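Local coordinates for putative hydrolase (Chromobacterium violaceum, PDB 3MCW), which probably acts as a hydrolase of the isochorismatase family, with its substrate not established, at residues A4-F8 against C179-G183; G43-W48 against I187-L191; L55-D61 against E88-Q94; E145-F151 against A163-H167. Where two conformers were deposited one is given. Residues are numbered along the deposited sequence.

Contact 1. Residues A4-F8 against C179-G183; sequences APLRF and CRVCG
R180 and L6 make most of this surface contact, with C182 behind them. Residues A4-F8 form an extended, irregular segment ahead of strand 14-18. R180 and C182 lie on strand 180-182, which ends the parallel sheet within this chain and is paired with strand 140-149. The nearest CA atoms across the segments are those of L6 and C182, 8.3 Å apart, so side chains bridge the gap. R180 is fully extended (t, t, t over chi1 to chi3). Its NH2 donates to A4 O at 3.0 Å. L6 (chi1 t, chi2 p) places CD1 over one face of the guanidinium, 3.9 Å from R180 NH1. L6 CD2 reaches C182 SG at 4.4 Å. L6 and C182 also touch I187 of helix 184-191. One water accepts from R7 N at 2.9 Å and, weakly, from R180 NH1 at 3.0 Å. The N-terminal segment is thus held at a sheet edge by one direct bond from a charged side chain to a backbone carbonyl, with modest apolar support.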
loop_
_atom_site.group_PDB
_atom_site.type_symbol
_atom_site.label_atom_id
_atom_site.label_comp_id
_atom_site.label_asym_id
_atom_site.label_seq_id
_atom_site.Cartn_x
_atom_site.Cartn_y
_atom_site.Cartn_z
ATOM N N ALA A 4 -8.006 -23.586 -8.872
ATOM C CA ALA A 4 -9.433 -23.569 -9.332
ATOM C C ALA A 4 -9.729 -22.279 -10.107
ATOM O O ALA A 4 -9.326 -21.189 -9.666
ATOM C CB ALA A 4 -10.373 -23.700 -8.145
ATOM N N PRO A 5 -10.428 -22.396 -11.258
ATOM C CA PRO A 5 -10.717 -21.242 -12.135
ATOM C C PRO A 5 -11.661 -20.233 -11.504
ATOM O O PRO A 5 -12.563 -20.623 -10.780
ATOM C CB PRO A 5 -11.383 -21.882 -13.352
ATOM C CG PRO A 5 -11.994 -23.110 -12.831
ATOM C CD PRO A 5 -11.079 -23.618 -11.761
ATOM N N LEU A 6 -11.463 -18.949 -11.802
ATOM C CA LEU A 6 -12.130 -17.868 -11.089
ATOM C C LEU A 6 -13.642 -17.967 -11.118
ATOM O O LEU A 6 -14.251 -18.159 -12.159
ATOM C CB LEU A 6 -11.728 -16.511 -11.664
ATOM C CG LEU A 6 -12.395 -15.272 -11.056
ATOM C CD1 LEU A 6 -11.912 -15.020 -9.634
ATOM C CD2 LEU A 6 -12.122 -14.072 -11.944
ATOM N N ARG A 7 -14.202 -17.810 -9.940
ATOM C CA ARG A 7 -15.629 -17.777 -9.742
ATOM C C ARG A 7 -15.957 -16.642 -8.767
ATOM O O ARG A 7 -15.376 -16.563 -7.686
ATOM C CB ARG A 7 -16.099 -19.144 -9.203
ATOM C CG ARG A 7 -17.552 -19.254 -8.763
ATOM C CD ARG A 7 -17.799 -20.521 -7.934
ATOM N NE ARG A 7 -19.188 -20.608 -7.475
ATOM N N PHE A 8 -16.869 -15.751 -9.153
ATOM C CA PHE A 8 -17.328 -14.710 -8.256
ATOM C C PHE A 8 -18.178 -15.323 -7.170
ATOM O O PHE A 8 -18.914 -16.271 -7.416
ATOM C CB PHE A 8 -18.107 -13.629 -9.013
ATOM C CG PHE A 8 -17.248 -12.829 -9.911
ATOM C CD1 PHE A 8 -16.278 -11.988 -9.356
ATOM C CD2 PHE A 8 -17.321 -12.918 -11.276
ATOM C CE1 PHE A 8 -15.418 -11.246 -10.125
ATOM C CE2 PHE A 8 -16.438 -12.126 -12.064
ATOM C CZ PHE A 8 -15.505 -11.311 -11.456
ATOM N N CYS A 179 -5.256 -9.452 -2.447
ATOM C CA CYS A 179 -6.186 -9.647 -3.570
ATOM C C CYS A 179 -5.846 -10.926 -4.295
ATOM O O CYS A 179 -4.877 -11.616 -3.951
ATOM C CB CYS A 179 -6.104 -8.476 -4.545
ATOM S SG CYS A 179 -4.558 -8.426 -5.486
ATOM N N ARG A 180 -6.688 -11.288 -5.262
ATOM C CA ARG A 180 -6.369 -12.322 -6.234
ATOM C C ARG A 180 -5.994 -11.634 -7.534
ATOM O O ARG A 180 -6.820 -10.940 -8.145
ATOM C CB ARG A 180 -7.577 -13.224 -6.444
ATOM C CG ARG A 180 -7.286 -14.358 -7.401
ATOM C CD ARG A 180 -8.433 -15.322 -7.499
ATOM N NE ARG A 180 -8.160 -16.341 -8.484
ATOM C CZ ARG A 180 -8.834 -17.466 -8.583
ATOM N NH1 ARG A 180 -9.851 -17.691 -7.771
ATOM N NH2 ARG A 180 -8.507 -18.329 -9.520
ATOM N N VAL A 181 -4.764 -11.840 -7.996
ATOM C CA VAL A 181 -4.318 -11.306 -9.284
ATOM C C VAL A 181 -4.817 -12.251 -10.385
ATOM O O VAL A 181 -4.610 -13.442 -10.325
ATOM C CB VAL A 181 -2.796 -11.190 -9.301
ATOM C CG1 VAL A 181 -2.316 -10.800 -10.718
ATOM C CG2 VAL A 181 -2.340 -10.173 -8.255
ATOM N N CYS A 182 -5.476 -11.683 -11.400
ATOM C CA CYS A 182 -5.925 -12.496 -12.500
ATOM C C CYS A 182 -5.991 -11.684 -13.775
ATOM O O CYS A 182 -5.524 -10.537 -13.816
ATOM C CB CYS A 182 -7.273 -13.062 -12.142
ATOM S SG CYS A 182 -8.435 -11.736 -11.821
ATOM N N GLY A 183 -6.436 -12.314 -14.856
ATOM C CA GLY A 183 -6.525 -11.645 -16.133
ATOM C C GLY A 183 -7.954 -11.311 -16.496
ATOM O O GLY A 183 -8.905 -11.982 -16.112
HETATM O O HOH W 1 -12.592 -18.875 -7.839
#

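Contact 2. Residues G43-W48 against I187-L191; sequences GLLQAW and ILAAL
Two helical segments run side by side and almost parallel. G43-W48 belongs to helix 37-51 and I187-L191 to helix 184-191. Their axes come within 11.0 Å at an angle of 12°. The closest CA pair is L44 and L188, 7.2 Å apart. All residues have helical backbone angles, and no hydrogen bond crosses the interface. I187 comes first. Its CB points toward helix 37-51, and with chi1 m and chi2 t its CG2 sits 3.8 Å from L44 CD2. The same CG2 lies at the edge of the W48 ring, 3.7 Å from W48 CH2. L188 follows, with rotamer m, t. Its CB points sideways, but its CD2 comes 3.5 Å from A47 CB and 4.1 Å from L44 CD2. The small A47 leaves space for this leucine. One turn after I187 comes L191, also m, t. Its CD1 approaches W48 CZ3 at 3.6 Å and A47 CB at 4.2 Å. Its CD2 lies over the face of the W48 six-membered ring, 4.3 Å from the centroid, in a CH-pi contact. The indole turns its NE1 to P13 O. L44 and I187 both also touch A144 on strand 140-149. Two neighbouring helices on one face of a parallel sheet are characteristic of the alpha/beta, Rossmann-like fold of the isochorismatase family.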
loop_
_atom_site.group_PDB
_atom_site.type_symbol
_atom_site.label_atom_id
_atom_site.label_comp_id
_atom_site.label_asym_id
_atom_site.label_seq_id
_atom_site.Cartn_x
_atom_site.Cartn_y
_atom_site.Cartn_z
ATOM N N GLY A 43 -12.659 -3.515 -22.609
ATOM C CA GLY A 43 -13.398 -4.773 -22.696
ATOM C C GLY A 43 -14.158 -5.062 -21.403
ATOM O O GLY A 43 -15.297 -5.517 -21.424
ATOM N N LEU A 44 -13.521 -4.809 -20.264
ATOM C CA LEU A 44 -14.178 -4.996 -18.982
ATOM C C LEU A 44 -15.355 -4.004 -18.846
ATOM O O LEU A 44 -16.460 -4.386 -18.471
ATOM C CB LEU A 44 -13.207 -4.806 -17.826
ATOM C CG LEU A 44 -12.120 -5.869 -17.677
ATOM C CD1 LEU A 44 -11.074 -5.388 -16.655
ATOM C CD2 LEU A 44 -12.717 -7.196 -17.288
ATOM N N LEU A 45 -15.114 -2.742 -19.188
ATOM C CA LEU A 45 -16.126 -1.686 -19.045
ATOM C C LEU A 45 -17.332 -1.996 -19.920
ATOM O O LEU A 45 -18.471 -1.862 -19.485
ATOM C CB LEU A 45 -15.499 -0.343 -19.405
ATOM C CG LEU A 45 -16.368 0.909 -19.325
ATOM C CD1 LEU A 45 -17.034 1.016 -17.958
ATOM C CD2 LEU A 45 -15.558 2.126 -19.720
ATOM N N GLN A 46 -17.094 -2.419 -21.159
ATOM C CA GLN A 46 -18.195 -2.751 -22.061
ATOM C C GLN A 46 -19.011 -3.925 -21.538
ATOM O O GLN A 46 -20.242 -3.913 -21.614
ATOM C CB GLN A 46 -17.703 -3.075 -23.464
ATOM C CG GLN A 46 -18.883 -3.192 -24.463
ATOM C CD GLN A 46 -18.475 -3.637 -25.830
ATOM O OE1 GLN A 46 -18.728 -2.959 -26.822
ATOM N NE2 GLN A 46 -17.864 -4.788 -25.909
ATOM N N ALA A 47 -18.347 -4.954 -21.006
ATOM C CA ALA A 47 -19.041 -6.083 -20.443
ATOM C C ALA A 47 -19.878 -5.684 -19.234
ATOM O O ALA A 47 -21.026 -6.150 -19.084
ATOM C CB ALA A 47 -18.078 -7.187 -20.094
ATOM N N TRP A 48 -19.323 -4.852 -18.358
ATOM C CA TRP A 48 -20.051 -4.380 -17.185
ATOM C C TRP A 48 -21.284 -3.606 -17.606
ATOM O O TRP A 48 -22.362 -3.782 -17.023
ATOM C CB TRP A 48 -19.137 -3.587 -16.238
ATOM C CG TRP A 48 -18.765 -4.340 -14.991
ATOM C CD1 TRP A 48 -19.319 -4.125 -13.768
ATOM C CD2 TRP A 48 -17.834 -5.419 -14.835
ATOM N NE1 TRP A 48 -18.808 -5.018 -12.865
ATOM C CE2 TRP A 48 -17.906 -5.827 -13.494
ATOM C CE3 TRP A 48 -16.916 -6.068 -15.682
ATOM C CZ2 TRP A 48 -17.097 -6.830 -12.968
ATOM C CZ3 TRP A 48 -16.139 -7.100 -15.177
ATOM C CH2 TRP A 48 -16.224 -7.462 -13.811
ATOM N N ILE A 187 -11.813 -13.076 -15.883
ATOM C CA ILE A 187 -12.886 -12.295 -15.282
ATOM C C ILE A 187 -14.137 -12.341 -16.196
ATOM O O ILE A 187 -15.263 -12.568 -15.738
ATOM C CB ILE A 187 -12.415 -10.855 -15.041
ATOM C CG1 ILE A 187 -11.418 -10.812 -13.877
ATOM C CG2 ILE A 187 -13.628 -9.959 -14.785
ATOM C CD1 ILE A 187 -10.492 -9.615 -13.891
ATOM N N LEU A 188 -13.940 -12.120 -17.491
ATOM C CA LEU A 188 -15.049 -12.103 -18.431
ATOM C C LEU A 188 -15.703 -13.456 -18.494
ATOM O O LEU A 188 -16.937 -13.537 -18.564
ATOM C CB LEU A 188 -14.570 -11.645 -19.809
ATOM C CG LEU A 188 -14.132 -10.180 -19.911
ATOM C CD1 LEU A 188 -13.453 -9.935 -21.275
ATOM C CD2 LEU A 188 -15.310 -9.219 -19.664
ATOM N N ALA A 189 -14.919 -14.526 -18.448
ATOM C CA ALA A 189 -15.488 -15.870 -18.425
ATOM C C ALA A 189 -16.297 -16.083 -17.149
ATOM O O ALA A 189 -17.390 -16.657 -17.169
ATOM C CB ALA A 189 -14.387 -16.903 -18.550
ATOM N N ALA A 190 -15.784 -15.597 -16.021
ATOM C CA ALA A 190 -16.466 -15.772 -14.734
ATOM C C ALA A 190 -17.812 -15.040 -14.698
ATOM O O ALA A 190 -18.778 -15.538 -14.080
ATOM C CB ALA A 190 -15.579 -15.308 -13.581
ATOM N N LEU A 191 -17.913 -13.895 -15.368
ATOM C CA LEU A 191 -19.199 -13.199 -15.440
ATOM C C LEU A 191 -20.290 -14.079 -16.049
ATOM O O LEU A 191 -21.427 -14.046 -15.606
ATOM C CB LEU A 191 -19.095 -11.932 -16.256
ATOM C CG LEU A 191 -18.258 -10.796 -15.700
ATOM C CD1 LEU A 191 -18.250 -9.617 -16.644
ATOM C CD2 LEU A 191 -18.750 -10.378 -14.302
#

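Contact 3. Residues L55-D61 against E88-Q94. With EDO (1,2-ethanediol), chain L.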
loop_
_atom_site.group_PDB
_atom_site.type_symbol
_atom_site.label_atom_id
_atom_site.label_comp_id
_atom_site.label_asym_id
_atom_site.label_seq_id
_atom_site.Cartn_x
_atom_site.Cartn_y
_atom_site.Cartn_z
ATOM N N LEU A 55 -20.475 -0.309 -11.305
ATOM C CA LEU A 55 -19.193 0.193 -11.745
ATOM C C LEU A 55 -18.956 1.576 -11.193
ATOM O O LEU A 55 -19.886 2.375 -11.019
ATOM C CB LEU A 55 -18.952 0.046 -13.236
ATOM C CG LEU A 55 -19.783 0.941 -14.073
ATOM C CD1 LEU A 55 -18.979 2.106 -14.338
ATOM C CD2 LEU A 55 -20.133 0.245 -15.399
ATOM N N ILE A 56 -17.704 1.856 -10.868
ATOM C CA ILE A 56 -17.281 3.179 -10.368
ATOM C C ILE A 56 -15.977 3.549 -11.079
ATOM O O ILE A 56 -15.007 2.765 -11.079
ATOM C CB ILE A 56 -17.065 3.180 -8.839
ATOM C CG1 ILE A 56 -18.383 2.894 -8.104
ATOM C CG2 ILE A 56 -16.430 4.471 -8.376
ATOM C CD1 ILE A 56 -18.203 2.695 -6.602
ATOM N N HIS A 57 -15.941 4.753 -11.632
ATOM C CA HIS A 57 -14.722 5.362 -12.150
ATOM C C HIS A 57 -14.090 6.190 -11.039
ATOM O O HIS A 57 -14.749 7.034 -10.448
ATOM C CB HIS A 57 -15.039 6.273 -13.322
ATOM C CG HIS A 57 -15.793 5.670 -14.435
ATOM N ND1 HIS A 57 -15.158 5.045 -15.488
ATOM C CD2 HIS A 57 -17.128 5.595 -14.656
ATOM C CE1 HIS A 57 -16.103 4.639 -16.321
ATOM N NE2 HIS A 57 -17.309 4.944 -15.842
ATOM N N ILE A 58 -12.799 5.970 -10.765
ATOM C CA ILE A 58 -12.032 6.794 -9.869
ATOM C C ILE A 58 -11.191 7.748 -10.697
ATOM O O ILE A 58 -10.496 7.339 -11.638
ATOM C CB ILE A 58 -11.128 5.924 -8.955
ATOM C CG1 ILE A 58 -11.940 4.952 -8.108
ATOM C CG2 ILE A 58 -10.208 6.819 -8.098
ATOM C CD1 ILE A 58 -12.990 5.579 -7.194
ATOM N N ARG A 59 -11.248 9.020 -10.344
ATOM C CA ARG A 59 -10.566 10.089 -11.019
ATOM C C ARG A 59 -9.590 10.761 -10.058
ATOM O O ARG A 59 -9.964 11.033 -8.917
ATOM C CB ARG A 59 -11.597 11.181 -11.470
ATOM C CG ARG A 59 -11.101 12.140 -12.491
ATOM C CD ARG A 59 -12.142 13.177 -12.810
ATOM N NE ARG A 59 -12.358 14.105 -11.727
ATOM C CZ ARG A 59 -13.389 14.942 -11.642
ATOM N NH1 ARG A 59 -14.375 14.875 -12.531
ATOM N NH2 ARG A 59 -13.461 15.788 -10.637
ATOM N N HIS A 60 -8.391 11.086 -10.508
ATOM C CA HIS A 60 -7.435 11.788 -9.678
ATOM C C HIS A 60 -7.452 13.276 -9.997
ATOM O O HIS A 60 -7.365 13.677 -11.162
ATOM C CB HIS A 60 -6.015 11.234 -9.884
ATOM C CG HIS A 60 -5.088 11.703 -8.833
ATOM N ND1 HIS A 60 -5.107 11.181 -7.556
ATOM C CD2 HIS A 60 -4.174 12.693 -8.845
ATOM C CE1 HIS A 60 -4.209 11.825 -6.841
ATOM N NE2 HIS A 60 -3.633 12.744 -7.599
ATOM N N ASP A 61 -7.606 14.067 -8.945
ATOM C CA ASP A 61 -7.617 15.504 -9.030
ATOM C C ASP A 61 -6.434 16.076 -8.243
ATOM O O ASP A 61 -6.137 15.656 -7.155
ATOM C CB ASP A 61 -8.908 16.063 -8.427
ATOM C CG ASP A 61 -10.164 15.755 -9.221
ATOM O OD1 ASP A 61 -10.130 15.029 -10.217
ATOM O OD2 ASP A 61 -11.253 16.223 -8.803
ATOM N N GLU A 88 -23.204 7.367 -14.819
ATOM C CA GLU A 88 -22.224 6.470 -14.167
ATOM C C GLU A 88 -21.548 7.200 -13.023
ATOM O O GLU A 88 -21.272 8.396 -13.090
ATOM C CB GLU A 88 -21.192 5.968 -15.179
ATOM C CG GLU A 88 -21.822 5.040 -16.205
ATOM C CD GLU A 88 -20.855 4.471 -17.201
ATOM O OE1 GLU A 88 -19.732 5.011 -17.370
ATOM O OE2 GLU A 88 -21.252 3.503 -17.887
ATOM N N THR A 89 -21.266 6.448 -11.957
ATOM C CA THR A 89 -20.621 6.991 -10.776
ATOM C C THR A 89 -19.143 7.283 -11.025
ATOM O O THR A 89 -18.394 6.408 -11.433
ATOM C CB THR A 89 -20.759 6.063 -9.589
ATOM O OG1 THR A 89 -22.149 5.769 -9.401
ATOM C CG2 THR A 89 -20.129 6.610 -8.320
ATOM N N VAL A 90 -18.764 8.520 -10.757
ATOM C CA VAL A 90 -17.370 8.972 -10.797
ATOM C C VAL A 90 -17.052 9.544 -9.428
ATOM O O VAL A 90 -17.802 10.399 -8.937
ATOM C CB VAL A 90 -17.152 10.060 -11.884
ATOM C CG1 VAL A 90 -15.707 10.554 -11.867
ATOM C CG2 VAL A 90 -17.552 9.558 -13.272
ATOM N N ILE A 91 -15.983 9.051 -8.803
ATOM C CA ILE A 91 -15.513 9.517 -7.517
ATOM C C ILE A 91 -14.136 10.099 -7.685
ATOM O O ILE A 91 -13.222 9.430 -8.173
ATOM C CB ILE A 91 -15.504 8.425 -6.450
ATOM C CG1 ILE A 91 -16.941 7.906 -6.222
ATOM C CG2 ILE A 91 -14.854 8.877 -5.168
ATOM C CD1 ILE A 91 -17.056 6.766 -5.265
ATOM N N ALA A 92 -13.973 11.363 -7.314
ATOM C CA ALA A 92 -12.714 12.048 -7.387
ATOM C C ALA A 92 -11.922 11.878 -6.092
ATOM O O ALA A 92 -12.487 11.930 -4.989
ATOM C CB ALA A 92 -12.932 13.561 -7.652
ATOM N N LYS A 93 -10.623 11.716 -6.216
ATOM C CA LYS A 93 -9.727 11.620 -5.059
ATOM C C LYS A 93 -8.563 12.562 -5.231
ATOM O O LYS A 93 -8.234 12.975 -6.336
ATOM C CB LYS A 93 -9.197 10.188 -4.909
ATOM C CG LYS A 93 -8.227 9.735 -5.990
ATOM C CD LYS A 93 -7.834 8.251 -5.806
ATOM C CE LYS A 93 -6.912 7.702 -6.883
ATOM N NZ LYS A 93 -5.629 8.350 -6.905
ATOM N N GLN A 94 -7.890 12.883 -4.123
ATOM C CA GLN A 94 -6.722 13.765 -4.147
ATOM C C GLN A 94 -5.481 13.085 -3.616
ATOM O O GLN A 94 -4.437 13.695 -3.643
ATOM C CB GLN A 94 -6.974 15.036 -3.363
ATOM C CG GLN A 94 -7.975 15.925 -4.027
ATOM C CD GLN A 94 -8.032 17.293 -3.388
ATOM O OE1 GLN A 94 -7.004 17.941 -3.105
ATOM N NE2 GLN A 94 -9.229 17.749 -3.159
HETATM C C1 EDO L . -22.407 1.927 -8.650
HETATM O O1 EDO L . -21.532 2.941 -9.068
HETATM C C2 EDO L . -23.470 1.821 -9.717
HETATM O O2 EDO L . -22.925 1.177 -10.880
HETATM O O HOH W 2 -21.797 3.719 -12.439
HETATM O O HOH W 3 -3.862 15.631 -5.485
#
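The most unusual feature is a lysine bonded to a histidine on the adjacent strand: K93 NZ donates to H60 ND1 at 3.0 Å. The strands 55-60 and 89-93 are parallel neighbours, crossing at -28°. The backbone bonds follow the parallel pattern. H57 N donates to T89 O at 3.0 Å, and H57 O accepts from I91 N at 2.9 Å. R59 N then donates to I91 O at 3.0 Å, and R59 O accepts from K93 N at 2.9 Å. D61 N to K93 O, 2.9 Å, closes the series. I56, I58, I91 and K93 share one face; there I56 CG2 meets I91 CD1 at 3.9 Å, under helix 104-111. On the other face H57 NE2 donates to E88 OE1 at 2.9 Å, and E88 also forms a salt bridge with R49. R59 NE pairs with D61 OD1 at 2.8 Å, and D61 is bonded to H76. A 1,2-ethanediol, probably from crystallisation, binds the backbone of L55 at the start of the strand. K93 NZ also forms a salt bridge with D19 and a hydrogen bond to S126. Many relatives use an Asp-Lys-Cys triad; D19, K93 and S126 probably occupy the corresponding positions, with serine in place of cysteine, so catalysis by them is not established. The bond from K93 implies that H60 ND1 carries no proton, and the nearby D19 suggests a charged lysine.

Contact 4. Residues E145-F151 against A163-H167; sequences EDGCFTF and ADEVH
The key side chains are E145 and H167. E145 starts a type I beta turn that ends at C148, with C148 N bonded to E145 O at 3.1 Å. Its side chain curls (chi1 p, chi2 p) so that OE1 accepts from H167 NE2 at 2.8 Å. H167 has chi1 t and chi2 93°, which sends its ring from the first turn of helix 163-174 across to the turn. Its other nitrogen, ND1, is bonded to T123. T150 (chi1 t) lays CG2 near the plane of the H167 ring, 3.8 Å from H167 CB. The same T150 CG2 is 3.9 Å from V166 CG1 (V166 chi1 t), while T150 OG1 is bonded to S124. The closest CA pair is F151 and A163, at 4.4 Å. There A163 CB packs 3.4 Å from T150 O and 3.6 Å from F151 C. F151 points its CA-to-CB bond away; its ring meets W29. This buried contact joins the end of strand 140-149 to the start of helix 163-174, beside helix 123-136, and V166 also packs on M169 of the second subunit.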
loop_
_atom_site.group_PDB
_atom_site.type_symbol
_atom_site.label_atom_id
_atom_site.label_comp_id
_atom_site.label_asym_id
_atom_site.label_seq_id
_atom_site.Cartn_x
_atom_site.Cartn_y
_atom_site.Cartn_z
ATOM N N GLU A 145 -4.773 -7.675 -13.906
ATOM C CA GLU A 145 -3.430 -7.123 -14.056
ATOM C C GLU A 145 -3.095 -6.680 -15.483
ATOM O O GLU A 145 -2.293 -5.799 -15.694
ATOM C CB GLU A 145 -2.360 -8.062 -13.481
ATOM C CG GLU A 145 -2.202 -9.351 -14.220
ATOM C CD GLU A 145 -1.270 -9.258 -15.419
ATOM O OE1 GLU A 145 -0.364 -8.399 -15.435
ATOM O OE2 GLU A 145 -1.448 -10.087 -16.345
ATOM N N ASP A 146 -3.708 -7.348 -16.469
ATOM C CA ASP A 146 -3.537 -6.959 -17.871
ATOM C C ASP A 146 -4.208 -5.649 -18.226
ATOM O O ASP A 146 -3.936 -5.068 -19.265
ATOM C CB ASP A 146 -3.953 -8.079 -18.818
ATOM C CG ASP A 146 -5.411 -8.474 -18.698
ATOM O OD1 ASP A 146 -5.957 -8.486 -17.571
ATOM O OD2 ASP A 146 -6.019 -8.846 -19.721
ATOM N N GLY A 147 -5.127 -5.191 -17.353
ATOM C CA GLY A 147 -5.721 -3.877 -17.450
ATOM C C GLY A 147 -5.033 -2.834 -16.617
ATOM O O GLY A 147 -5.543 -1.732 -16.433
ATOM N N CYS A 148 -3.857 -3.141 -16.085
ATOM C CA CYS A 148 -3.071 -2.210 -15.309
ATOM C C CYS A 148 -1.747 -1.957 -16.010
ATOM O O CYS A 148 -1.239 -2.823 -16.743
ATOM C CB CYS A 148 -2.755 -2.765 -13.910
ATOM S SG CYS A 148 -4.213 -3.043 -12.884
ATOM N N PHE A 149 -1.147 -0.809 -15.767
ATOM C CA PHE A 149 0.213 -0.573 -16.218
ATOM C C PHE A 149 0.915 0.358 -15.238
ATOM O O PHE A 149 0.262 1.039 -14.424
ATOM C CB PHE A 149 0.267 -0.037 -17.673
ATOM C CG PHE A 149 -0.210 1.355 -17.915
ATOM C CD1 PHE A 149 -1.529 1.599 -18.224
ATOM C CD2 PHE A 149 0.681 2.396 -17.957
ATOM C CE1 PHE A 149 -1.949 2.853 -18.571
ATOM C CE2 PHE A 149 0.282 3.664 -18.297
ATOM C CZ PHE A 149 -1.030 3.886 -18.615
ATOM N N THR A 150 2.239 0.392 -15.343
ATOM C CA THR A 150 3.066 1.252 -14.544
ATOM C C THR A 150 4.273 1.698 -15.375
ATOM O O THR A 150 4.274 1.510 -16.596
ATOM C CB THR A 150 3.422 0.595 -13.194
ATOM O OG1 THR A 150 3.958 1.597 -12.330
ATOM C CG2 THR A 150 4.357 -0.611 -13.374
ATOM N N PHE A 151 5.243 2.300 -14.694
ATOM C CA PHE A 151 6.350 2.999 -15.321
ATOM C C PHE A 151 7.667 2.473 -14.789
ATOM O O PHE A 151 7.784 1.976 -13.664
ATOM C CB PHE A 151 6.255 4.502 -15.076
ATOM C CG PHE A 151 4.961 5.080 -15.534
ATOM C CD1 PHE A 151 4.745 5.389 -16.879
ATOM C CD2 PHE A 151 3.905 5.249 -14.660
ATOM C CE1 PHE A 151 3.553 5.849 -17.319
ATOM C CE2 PHE A 151 2.694 5.757 -15.115
ATOM C CZ PHE A 151 2.535 6.055 -16.454
ATOM N N ALA A 163 9.348 -1.013 -16.245
ATOM C CA ALA A 163 7.931 -1.032 -15.853
ATOM C C ALA A 163 7.483 -2.458 -15.653
ATOM O O ALA A 163 6.721 -2.749 -14.731
ATOM C CB ALA A 163 7.097 -0.341 -16.915
ATOM N N ASP A 164 7.888 -3.385 -16.517
ATOM C CA ASP A 164 7.540 -4.803 -16.355
ATOM C C ASP A 164 7.982 -5.356 -15.003
ATOM O O ASP A 164 7.260 -6.067 -14.316
ATOM C CB ASP A 164 8.169 -5.655 -17.469
ATOM C CG ASP A 164 7.583 -5.348 -18.822
ATOM O OD1 ASP A 164 8.382 -4.963 -19.690
ATOM O OD2 ASP A 164 6.353 -5.481 -19.014
ATOM N N GLU A 165 9.226 -5.031 -14.625
ATOM C CA GLU A 165 9.772 -5.511 -13.364
ATOM C C GLU A 165 9.048 -4.884 -12.181
ATOM O O GLU A 165 8.787 -5.555 -11.187
ATOM C CB GLU A 165 11.271 -5.219 -13.305
ATOM C CG GLU A 165 12.096 -6.062 -14.261
ATOM C CD GLU A 165 13.554 -5.658 -14.265
ATOM O OE1 GLU A 165 13.899 -4.499 -14.496
ATOM O OE2 GLU A 165 14.366 -6.561 -14.016
ATOM N N VAL A 166 8.760 -3.595 -12.262
ATOM C CA VAL A 166 8.023 -2.892 -11.205
ATOM C C VAL A 166 6.647 -3.528 -11.027
ATOM O O VAL A 166 6.215 -3.807 -9.913
ATOM C CB VAL A 166 7.934 -1.378 -11.521
ATOM C CG1 VAL A 166 7.020 -0.657 -10.541
ATOM C CG2 VAL A 166 9.327 -0.746 -11.575
ATOM N N HIS A 167 5.965 -3.734 -12.138
ATOM C CA HIS A 167 4.649 -4.364 -12.168
ATOM C C HIS A 167 4.718 -5.746 -11.522
ATOM O O HIS A 167 3.889 -6.093 -10.690
ATOM C CB HIS A 167 4.201 -4.440 -13.646
ATOM C CG HIS A 167 2.821 -4.935 -13.904
ATOM N ND1 HIS A 167 1.722 -4.110 -14.024
ATOM C CD2 HIS A 167 2.412 -6.185 -14.202
ATOM C CE1 HIS A 167 0.683 -4.887 -14.335
ATOM N NE2 HIS A 167 1.069 -6.146 -14.444
#

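Contact 4 is buried, contacts 2 and 3 are partly buried, and contact 1 is at the surface. Contacts 1, 3 and 4 reach the same parallel sheet. Contact 3 lies at one edge, on the other side of the chain's centre from contacts 1 and 4. Contacts 1 and 4 meet where C182 O lies 3.0 Å from E145 N, a probable hydrogen bond between neighbouring strands. Contact 2 is purely apolar and touches both contact 1, through C182 and I187, and contact 3, through W48 and L55. Contact 3 relies on backbone bonds plus charged and polar pairs. Contacts 1 and 4 each have one direct hydrogen bond across their segments, at the surface and in a buried contact, respectively.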